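Local coordinates for thioredoxin domain-containing protein (PDB 3U5R) that is of unknown function but belongs to the AhpC/TSA family and probably acts as a thioredoxin-fold oxidoreductase with an antioxidant role, at residues 86-90 with 91-95; 116-120 with 121-125; 139-143 with 144-148. All blocks are in the same frame, centred on the assembly; numbering follows the deposited sequence.

Contact 1: 86-90 with 91-95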
loop_
_atom_site.group_PDB
_atom_site.type_symbol
_atom_site.label_atom_id
_atom_site.label_comp_id
_atom_site.label_asym_id
_atom_site.label_seq_id
_atom_site.Cartn_x
_atom_site.Cartn_y
_atom_site.Cartn_z
ATOM N N GLY A 86 0.278 7.263 10.602
ATOM C CA GLY A 86 -0.036 7.888 11.904
ATOM C C GLY A 86 -0.231 9.402 11.770
ATOM O O GLY A 86 -1.209 9.978 12.312
ATOM N N ASP A 87 0.631 10.063 11.014
ATOM C CA ASP A 87 0.537 11.502 10.857
ATOM C C ASP A 87 -0.864 11.894 10.339
ATOM O O ASP A 87 -1.346 12.951 10.676
ATOM C CB ASP A 87 1.529 12.015 9.796
ATOM C CG ASP A 87 2.948 12.221 10.324
ATOM O OD1 ASP A 87 3.112 12.131 11.565
ATOM O OD2 ASP A 87 3.885 12.413 9.472
ATOM N N TYR A 88 -1.414 11.103 9.408
ATOM C CA TYR A 88 -2.688 11.456 8.751
ATOM C C TYR A 88 -3.932 10.847 9.398
ATOM O O TYR A 88 -5.088 11.126 8.958
ATOM C CB TYR A 88 -2.671 11.022 7.273
ATOM C CG TYR A 88 -1.895 12.010 6.430
ATOM C CD1 TYR A 88 -2.459 13.194 5.982
ATOM C CD2 TYR A 88 -0.593 11.771 6.138
ATOM C CE1 TYR A 88 -1.704 14.110 5.206
ATOM C CE2 TYR A 88 0.162 12.646 5.370
ATOM C CZ TYR A 88 -0.373 13.798 4.921
ATOM O OH TYR A 88 0.447 14.609 4.163
ATOM N N ALA A 89 -3.715 9.992 10.394
ATOM C CA ALA A 89 -4.864 9.320 11.066
ATOM C C ALA A 89 -5.671 10.422 11.760
ATOM O O ALA A 89 -5.146 11.211 12.555
ATOM C CB ALA A 89 -4.373 8.199 12.101
ATOM N N GLY A 90 -6.929 10.573 11.403
ATOM C CA GLY A 90 -7.647 11.696 12.013
ATOM C C GLY A 90 -7.709 12.911 11.106
ATOM O O GLY A 90 -8.494 13.829 11.400
ATOM N N GLN A 91 -6.927 12.937 10.005
ATOM C CA GLN A 91 -7.016 14.039 9.021
ATOM C C GLN A 91 -7.890 13.626 7.813
ATOM O O GLN A 91 -8.214 14.445 6.992
ATOM C CB GLN A 91 -5.668 14.466 8.500
ATOM C CG GLN A 91 -4.825 14.986 9.651
ATOM C CD GLN A 91 -3.891 16.014 9.175
ATOM O OE1 GLN A 91 -4.255 17.193 9.070
ATOM N NE2 GLN A 91 -2.675 15.585 8.830
ATOM N N GLY A 92 -8.227 12.346 7.737
ATOM C CA GLY A 92 -9.169 11.877 6.750
ATOM C C GLY A 92 -8.549 10.858 5.799
ATOM O O GLY A 92 -9.228 10.401 4.910
ATOM N N LEU A 93 -7.305 10.421 6.058
ATOM C CA LEU A 93 -6.721 9.328 5.283
ATOM C C LEU A 93 -6.914 7.961 5.981
ATOM O O LEU A 93 -6.583 7.839 7.171
ATOM C CB LEU A 93 -5.233 9.581 5.115
ATOM C CG LEU A 93 -4.533 8.425 4.460
ATOM C CD1 LEU A 93 -4.861 8.486 2.953
ATOM C CD2 LEU A 93 -3.066 8.562 4.700
ATOM N N ALA A 94 -7.467 6.981 5.268
ATOM C CA ALA A 94 -7.432 5.593 5.664
ATOM C C ALA A 94 -6.306 4.905 4.906
ATOM O O ALA A 94 -6.146 5.124 3.705
ATOM C CB ALA A 94 -8.767 4.904 5.348
ATOM N N VAL A 95 -5.529 4.070 5.587
ATOM C CA VAL A 95 -4.490 3.268 4.927
ATOM C C VAL A 95 -4.802 1.836 5.110
ATOM O O VAL A 95 -5.126 1.373 6.226
ATOM C CB VAL A 95 -3.050 3.545 5.485
ATOM C CG1 VAL A 95 -2.007 2.585 4.885
ATOM C CG2 VAL A 95 -2.625 5.032 5.234
HETATM O O HOH W 1 -8.043 9.650 9.233
#

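Contact 2: 116-120 with 121-125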
loop_
_atom_site.group_PDB
_atom_site.type_symbol
_atom_site.label_atom_id
_atom_site.label_comp_id
_atom_site.label_asym_id
_atom_site.label_seq_id
_atom_site.Cartn_x
_atom_site.Cartn_y
_atom_site.Cartn_z
ATOM N N ALA A 116 3.137 -10.234 13.322
ATOM C CA ALA A 116 4.348 -9.854 14.046
ATOM C C ALA A 116 4.886 -8.508 13.425
ATOM O O ALA A 116 5.364 -7.638 14.173
ATOM C CB ALA A 116 5.429 -10.977 13.924
ATOM N N GLU A 117 4.825 -8.326 12.098
ATOM C CA GLU A 117 5.304 -6.999 11.538
ATOM C C GLU A 117 4.584 -5.824 12.141
ATOM O O GLU A 117 5.232 -4.819 12.404
ATOM C CB GLU A 117 5.031 -6.751 10.035
ATOM C CG GLU A 117 5.849 -7.349 8.977
ATOM C CD GLU A 117 7.290 -6.897 8.921
ATOM O OE1 GLU A 117 7.661 -5.886 8.223
ATOM O OE2 GLU A 117 8.048 -7.650 9.564
ATOM N N VAL A 118 3.254 -5.924 12.297
ATOM C CA VAL A 118 2.463 -4.842 12.866
ATOM C C VAL A 118 3.029 -4.411 14.246
ATOM O O VAL A 118 3.283 -3.203 14.523
ATOM C CB VAL A 118 0.953 -5.242 12.998
ATOM C CG1 VAL A 118 0.191 -4.195 13.880
ATOM C CG2 VAL A 118 0.251 -5.454 11.586
ATOM N N LYS A 119 3.219 -5.382 15.133
ATOM C CA LYS A 119 3.730 -5.053 16.501
ATOM C C LYS A 119 5.159 -4.529 16.432
ATOM O O LYS A 119 5.492 -3.588 17.136
ATOM C CB LYS A 119 3.760 -6.316 17.387
ATOM C CG LYS A 119 2.496 -7.158 17.353
ATOM C CD LYS A 119 2.571 -8.249 18.449
ATOM C CE LYS A 119 1.176 -8.669 18.931
ATOM N NZ LYS A 119 0.764 -7.879 20.165
ATOM N N ALA A 120 6.008 -5.130 15.596
ATOM C CA ALA A 120 7.452 -4.780 15.607
ATOM C C ALA A 120 7.660 -3.374 15.055
ATOM O O ALA A 120 8.521 -2.640 15.548
ATOM C CB ALA A 120 8.273 -5.783 14.790
ATOM N N TYR A 121 6.866 -2.975 14.049
ATOM C CA TYR A 121 7.086 -1.678 13.418
ATOM C C TYR A 121 6.019 -0.626 13.729
ATOM O O TYR A 121 6.069 0.471 13.179
ATOM C CB TYR A 121 7.375 -1.844 11.907
ATOM C CG TYR A 121 8.581 -2.692 11.728
ATOM C CD1 TYR A 121 9.860 -2.154 11.957
ATOM C CD2 TYR A 121 8.468 -4.034 11.436
ATOM C CE1 TYR A 121 10.995 -2.944 11.884
ATOM C CE2 TYR A 121 9.588 -4.830 11.335
ATOM C CZ TYR A 121 10.863 -4.262 11.561
ATOM O OH TYR A 121 11.997 -5.021 11.461
ATOM N N GLY A 122 5.084 -0.953 14.609
ATOM C CA GLY A 122 4.108 0.039 15.106
ATOM C C GLY A 122 3.072 0.442 14.018
ATOM O O GLY A 122 2.634 1.594 13.950
ATOM N N TYR A 123 2.691 -0.503 13.162
ATOM C CA TYR A 123 1.747 -0.137 12.078
ATOM C C TYR A 123 0.375 0.155 12.703
ATOM O O TYR A 123 -0.252 -0.764 13.225
ATOM C CB TYR A 123 1.629 -1.352 11.122
ATOM C CG TYR A 123 2.800 -1.587 10.173
ATOM C CD1 TYR A 123 3.822 -0.621 9.995
ATOM C CD2 TYR A 123 2.834 -2.702 9.393
ATOM C CE1 TYR A 123 4.856 -0.796 9.033
ATOM C CE2 TYR A 123 3.894 -2.927 8.450
ATOM C CZ TYR A 123 4.891 -1.979 8.285
ATOM O OH TYR A 123 5.900 -2.226 7.350
ATOM N N GLY A 124 -0.090 1.396 12.633
ATOM C CA GLY A 124 -1.424 1.720 13.094
ATOM C C GLY A 124 -2.556 1.333 12.113
ATOM O O GLY A 124 -3.729 1.287 12.487
ATOM N N PHE A 125 -2.210 1.051 10.878
ATOM C CA PHE A 125 -3.233 0.767 9.816
ATOM C C PHE A 125 -3.453 -0.750 9.736
ATOM O O PHE A 125 -2.580 -1.538 10.137
ATOM C CB PHE A 125 -2.716 1.244 8.463
ATOM C CG PHE A 125 -1.272 0.883 8.221
ATOM C CD1 PHE A 125 -0.272 1.771 8.525
ATOM C CD2 PHE A 125 -0.934 -0.359 7.683
ATOM C CE1 PHE A 125 1.095 1.463 8.281
ATOM C CE2 PHE A 125 0.444 -0.699 7.404
ATOM C CZ PHE A 125 1.468 0.222 7.760
HETATM O O HOH W 2 6.330 -4.583 6.387
#

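Contact 3: 139-143 with 144-148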
loop_
_atom_site.group_PDB
_atom_site.type_symbol
_atom_site.label_atom_id
_atom_site.label_comp_id
_atom_site.label_asym_id
_atom_site.label_seq_id
_atom_site.Cartn_x
_atom_site.Cartn_y
_atom_site.Cartn_z
ATOM N N TYR A 139 -6.482 -5.249 -8.405
ATOM C CA TYR A 139 -5.913 -3.876 -8.382
ATOM C C TYR A 139 -4.882 -3.706 -9.475
ATOM O O TYR A 139 -4.600 -2.564 -9.890
ATOM C CB TYR A 139 -5.276 -3.573 -6.976
ATOM C CG TYR A 139 -6.308 -3.031 -6.009
ATOM C CD1 TYR A 139 -7.269 -3.847 -5.495
ATOM C CD2 TYR A 139 -6.385 -1.679 -5.711
ATOM C CE1 TYR A 139 -8.237 -3.386 -4.663
ATOM C CE2 TYR A 139 -7.399 -1.201 -4.849
ATOM C CZ TYR A 139 -8.291 -2.047 -4.355
ATOM O OH TYR A 139 -9.296 -1.585 -3.548
ATOM N N GLY A 140 -4.385 -4.846 -9.978
ATOM C CA GLY A 140 -3.283 -4.864 -10.929
ATOM C C GLY A 140 -1.968 -4.418 -10.270
ATOM O O GLY A 140 -1.165 -3.725 -10.917
ATOM N N ALA A 141 -1.757 -4.823 -9.005
ATOM C CA ALA A 141 -0.456 -4.730 -8.350
ATOM C C ALA A 141 0.579 -5.638 -9.009
ATOM O O ALA A 141 0.277 -6.789 -9.410
ATOM C CB ALA A 141 -0.578 -5.072 -6.809
ATOM N N ALA A 142 1.803 -5.128 -9.125
ATOM C CA ALA A 142 2.891 -5.884 -9.757
ATOM C C ALA A 142 4.115 -6.077 -8.840
ATOM O O ALA A 142 4.849 -7.014 -9.008
ATOM C CB ALA A 142 3.363 -5.201 -11.045
ATOM N N CYS A 143 4.325 -5.173 -7.879
ATOM C CA CYS A 143 5.529 -5.241 -7.043
ATOM C C CYS A 143 5.233 -4.746 -5.624
ATOM O O CYS A 143 4.111 -4.242 -5.312
ATOM C CB CYS A 143 6.585 -4.328 -7.683
ATOM S SG CYS A 143 6.076 -2.578 -7.760
ATOM N N THR A 144 6.212 -4.863 -4.736
ATOM C CA THR A 144 6.030 -4.335 -3.370
ATOM C C THR A 144 7.164 -3.342 -3.216
ATOM O O THR A 144 8.313 -3.714 -3.456
ATOM C CB THR A 144 6.138 -5.471 -2.302
ATOM O OG1 THR A 144 7.425 -6.084 -2.431
ATOM C CG2 THR A 144 4.982 -6.568 -2.501
ATOM N N PRO A 145 6.886 -2.103 -2.777
ATOM C CA PRO A 145 5.588 -1.592 -2.418
ATOM C C PRO A 145 4.889 -1.081 -3.670
ATOM O O PRO A 145 5.560 -0.570 -4.584
ATOM C CB PRO A 145 5.919 -0.397 -1.571
ATOM C CG PRO A 145 7.245 0.164 -2.186
ATOM C CD PRO A 145 7.950 -1.076 -2.693
ATOM N N ASP A 146 3.555 -1.182 -3.711
ATOM C CA ASP A 146 2.759 -0.621 -4.837
ATOM C C ASP A 146 1.637 0.199 -4.220
ATOM O O ASP A 146 0.815 -0.359 -3.479
ATOM C CB ASP A 146 2.164 -1.782 -5.675
ATOM C CG ASP A 146 1.979 -1.407 -7.142
ATOM O OD1 ASP A 146 1.908 -0.190 -7.439
ATOM O OD2 ASP A 146 1.957 -2.333 -7.972
ATOM N N PHE A 147 1.656 1.516 -4.401
ATOM C CA PHE A 147 0.707 2.390 -3.724
ATOM C C PHE A 147 -0.401 2.903 -4.634
ATOM O O PHE A 147 -0.111 3.453 -5.712
ATOM C CB PHE A 147 1.454 3.631 -3.202
ATOM C CG PHE A 147 2.542 3.306 -2.182
ATOM C CD1 PHE A 147 2.194 3.091 -0.843
ATOM C CD2 PHE A 147 3.906 3.273 -2.551
ATOM C CE1 PHE A 147 3.186 2.813 0.121
ATOM C CE2 PHE A 147 4.904 2.992 -1.575
ATOM C CZ PHE A 147 4.524 2.750 -0.239
ATOM N N PHE A 148 -1.661 2.773 -4.200
ATOM C CA PHE A 148 -2.798 3.253 -4.997
ATOM C C PHE A 148 -3.592 4.201 -4.089
ATOM O O PHE A 148 -4.145 3.745 -3.074
ATOM C CB PHE A 148 -3.723 2.066 -5.380
ATOM C CG PHE A 148 -3.104 0.981 -6.272
ATOM C CD1 PHE A 148 -2.214 0.022 -5.779
ATOM C CD2 PHE A 148 -3.500 0.866 -7.622
ATOM C CE1 PHE A 148 -1.670 -0.956 -6.607
ATOM C CE2 PHE A 148 -3.016 -0.131 -8.443
ATOM C CZ PHE A 148 -2.095 -1.069 -7.961
HETATM O O HOH W 3 1.023 -1.876 -10.495
#

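Contact 1: 86-90 with 91-95
Y88 and L93 meet through their first side-chain carbons where helix 78-88 turns back into strand 93-99. CB of Y88 is wedged against the leucine, 3.6 Å from L93 CD2 and about as near to L93 CB. The next atom, Y88 CG, still feels the same methyl, L93 CD2 at 4.0 Å. Because CG of Y88 lies anti to its carbonyl carbon (chi1 -79°), the ring leaves the leucine beyond this point and runs past the side chain of Q91. There Y88 CD1 comes 3.7 Å from Q91 NE2, and Y88 CE1 is slightly farther from the same nitrogen. The amide and ring planes are only 18° apart, but NE2 approaches obliquely, so the pair does not qualify as a stack. The phenol tip passes beyond both partners: Y88 OH is hydrogen-bonded to D183, and the ring lies against helix 176-186, touching R179, V182 and L186.

The firmer polar link is between backbones: Q91 N donates to Y88 O at 2.8 Å, with the donor well above the carbonyl plane, whereas the hydrogen bond from the side-chain amide Q91 NE2 to D87 O, at 3.5 Å, is weak. A89 and G90 have the backbone angles of a type II beta turn, and at the positive phi of G90 a CB would collide with the preceding carbonyl oxygen; G92 is under the same constraint. Water 1 spans the loop, accepting from G90 N (2.6 Å) and from G92 N and donating to L93 O.

Strand 93-99 lies parallel to strand 61-66, with helix 78-88 between them in the chain. The turn is therefore the helix-to-strand return of a beta-alpha-beta crossover, a building block of the thioredoxin fold.

Contact 2: 116-120 with 121-125
V118 and Y123 form the close-packed half of this helix end. The carbonyl oxygen of V118 receives two backbone N-H groups: Y123 N at 3.1 Å, in the carbonyl plane and on a lone pair, and G122 N through a weak, bent bond. Beneath them Y123 CB rests 4.0 Å from V118 CA, and V118 CG1 reaches Y123 O at 3.5 Å. The buried Y123 ring has E117 O over one face, and F125 CZ also lies over a face, displaced to the rim. R78 and A82 of helix 78-88 touch it as well, so several groups fix its position.

The outer half is looser and reaches the surface at A120 and G122, both exposed. Y121 N closes the last ordinary helical bond, to E117 O, and its partly exposed ring turns toward R78 and E79 of helix 78-88. A120 CB sits over the ring face in a CH-pi contact, 4.2 Å from the centroid of Y121. The chain of E117 is bent at chi2 (-65°), which sets the carboxylate beside the CD2-CE2 side of that ring, E117 OE2 lying 3.7 Å from Y121 CE2. Carboxylate and ring planes are inclined by 48°, so they do not stack. R78 makes a cation-pi contact with the Y121 ring and only a long, weak ion pair with E117. Water 2 bridges the two halves: it donates to E117 OE1 (2.6 Å) and accepts from Y123 OH, in the plane of the Y123 ring.

The positive phi of G122 and the bond from Y123 N back to V118 O mark a helix C-terminus, with the glycine in the C-prime position where helix 111-121 gives way to the loop before strand 127-129.

Contact 3: 139-143 with 144-148
OD2 of D146 is gripped by two donors. The backbone N-H of A142 reaches it at 3.0 Å and nearly straight (168°), arriving almost in line with the C-O bond of the carboxylate. Water 3 donates to the same OD2 at 2.7 Å and also to G140 O, which ties the aspartate to the start of the loop as well as to its middle. CG of D146 stands anti to the backbone nitrogen (chi1 -150°), which carries the carboxylate across the hairpin-like bend, while D146 CB packs 3.2 Å from C143 O. With an alanine here, the A142 N-H and water 3 would probably lose their shared buried acceptor and the loop its cross-tie.

The bend is made by T144 and P145, joined by a cis peptide. A cis-proline directly before strand 146-150 is a hallmark of the thioredoxin fold; T144 touches C71, in the loop leading into helix 72-75, which suits the usual closeness of this turn to the redox site of such folds. Farther back, G140 with its positive phi is the C-prime residue of a Schellman motif ending helix 134-139.

At the other end of the contact Y139 and F148 make a T-shaped pair: the tyrosine presents its edge to the phenylalanine face, centroids 5.7 Å apart and planes at 82°. Y139 CB lies over that face too, 4.2 Å from F148 CZ, and A141 CB adds an apolar contact with F148 CE1. Y139 OH is hydrogen-bonded to A39 O, and H159 stacks on the F148 ring.

How the contacts relate
The three contacts follow one another along the chain, all within its AhpC/TSA-like part. Contacts 1 and 2 have centres about 16 Å apart and touch: V95 O packs on F125 CB at 3.3 Å, where strand 93-99 meets the loop leaving helix 111-121. Contact 3 is buried, its centre about 20 Å from each of the others, with nearest atoms about 7 and 8 Å away. Contacts 1 and 3 both feed the mixed five-stranded sheet, through strands 93-99 and 146-150 on either side of strand 61-66. Contacts 1 and 2 are thus chain reversals at the periphery, whereas contact 3 joins the end of helix 134-139 and the cis-proline turn to the buried middle of this thioredoxin-like sheet.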